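Local coordinates for protein endostatin (Mus musculus, PDB 1KOE) that inhibits angiogenesis as the C-terminal fragment of the collagen XVIII alpha1 chain and probably binds heparin, at residues P64-N67 with E71-S74. Sequence-based numbering, arbitrary orientation.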
loop_
_atom_site.group_PDB
_atom_site.type_symbol
_atom_site.label_atom_id
_atom_site.label_comp_id
_atom_site.label_asym_id
_atom_site.label_seq_id
_atom_site.Cartn_x
_atom_site.Cartn_y
_atom_site.Cartn_z
ATOM N N PRO A 64 14.216 2.755 -8.049
ATOM C CA PRO A 64 14.054 1.963 -6.835
ATOM C C PRO A 64 12.963 2.445 -5.893
ATOM O O PRO A 64 12.690 3.637 -5.803
ATOM C CB PRO A 64 15.444 2.025 -6.188
ATOM C CG PRO A 64 16.058 3.249 -6.740
ATOM C CD PRO A 64 15.592 3.262 -8.172
ATOM N N ILE A 65 12.325 1.496 -5.217
ATOM C CA ILE A 65 11.289 1.797 -4.233
ATOM C C ILE A 65 11.991 1.743 -2.881
ATOM O O ILE A 65 12.650 0.752 -2.560
ATOM C CB ILE A 65 10.151 0.741 -4.243
ATOM C CG1 ILE A 65 9.568 0.589 -5.669
ATOM C CG2 ILE A 65 9.074 1.107 -3.209
ATOM C CD1 ILE A 65 8.899 1.830 -6.254
ATOM N N VAL A 66 11.842 2.800 -2.089
ATOM C CA VAL A 66 12.495 2.893 -0.784
ATOM C C VAL A 66 11.489 3.247 0.293
ATOM O O VAL A 66 10.382 3.703 -0.006
ATOM C CB VAL A 66 13.633 4.004 -0.771
ATOM C CG1 VAL A 66 14.633 3.753 -1.891
ATOM C CG2 VAL A 66 13.043 5.416 -0.886
ATOM N N ASN A 67 11.847 2.984 1.539
ATOM C CA ASN A 67 10.976 3.357 2.641
ATOM C C ASN A 67 11.233 4.833 3.031
ATOM O O ASN A 67 12.024 5.526 2.376
ATOM C CB ASN A 67 11.094 2.382 3.824
ATOM C CG ASN A 67 12.461 2.387 4.473
ATOM O OD1 ASN A 67 13.222 3.353 4.364
ATOM N ND2 ASN A 67 12.751 1.329 5.214
ATOM N N GLU A 71 15.697 3.416 2.728
ATOM C CA GLU A 71 16.232 2.057 2.658
ATOM C C GLU A 71 15.557 1.389 1.471
ATOM O O GLU A 71 14.322 1.445 1.323
ATOM C CB GLU A 71 15.935 1.316 3.951
ATOM C CG GLU A 71 16.561 2.055 5.118
ATOM C CD GLU A 71 16.258 1.482 6.482
ATOM O OE1 GLU A 71 15.207 0.806 6.687
ATOM O OE2 GLU A 71 17.096 1.746 7.375
ATOM N N VAL A 72 16.363 0.798 0.598
ATOM C CA VAL A 72 15.849 0.183 -0.615
ATOM C C VAL A 72 15.038 -1.059 -0.349
ATOM O O VAL A 72 15.495 -1.968 0.356
ATOM C CB VAL A 72 16.982 -0.114 -1.615
ATOM C CG1 VAL A 72 16.413 -0.643 -2.937
ATOM C CG2 VAL A 72 17.812 1.145 -1.835
ATOM N N LEU A 73 13.820 -1.076 -0.896
ATOM C CA LEU A 73 12.881 -2.197 -0.732
ATOM C C LEU A 73 12.790 -3.070 -1.971
ATOM O O LEU A 73 12.656 -4.284 -1.875
ATOM C CB LEU A 73 11.474 -1.677 -0.397
ATOM C CG LEU A 73 11.350 -0.746 0.808
ATOM C CD1 LEU A 73 9.923 -0.288 0.924
ATOM C CD2 LEU A 73 11.782 -1.426 2.081
ATOM N N SER A 74 12.852 -2.446 -3.135
ATOM C CA SER A 74 12.746 -3.164 -4.400
ATOM C C SER A 74 13.459 -2.337 -5.473
ATOM O O SER A 74 13.511 -1.107 -5.387
ATOM C CB SER A 74 11.252 -3.354 -4.747
ATOM O OG SER A 74 11.078 -3.928 -6.023
#
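Ile65 O receives two backbone N-H groups from the facing strand, Leu73 N at 2.7 Å and Ser74 N at 3.3 Å. Ile65 N in turn reaches Ser74 O at 2.9 Å, while Val66 pairs with Val72, one residue out of step; beta-branched Ile65, Val66 and Val72 suit such extended strands. Ile65, Leu73 and Ser74 are buried: Leu73 CD1 lies 3.9 Å from Val66 C, Leu6 of strand 4-8 touches both Ile65 and Leu73, and Trp77 packs on Ile65. On the other face Val66 CG1 stands 4.1 Å from Val72 CG2; His5 covers Val66, but Val72 is exposed on edge strand 72-74. The amide of Asn67 can both accept and donate: with CG between backbone N and carbonyl carbon (chi1 65°), its OD1 takes Glu71 N from above the amide plane, and its ND2 meets Glu71 OE1 at 2.9 Å on the anti side, 27° out of the carboxylate plane. Arg93 holds OE2 in a salt bridge, which probably fixes the carboxylate, and Arg93 O accepts from Asn67 ND2. Two consecutive residues, Leu73 and Ser74, facing the single Ile65 make this a classic beta bulge in an antiparallel hairpin at the edge of endostatin's mixed sheet.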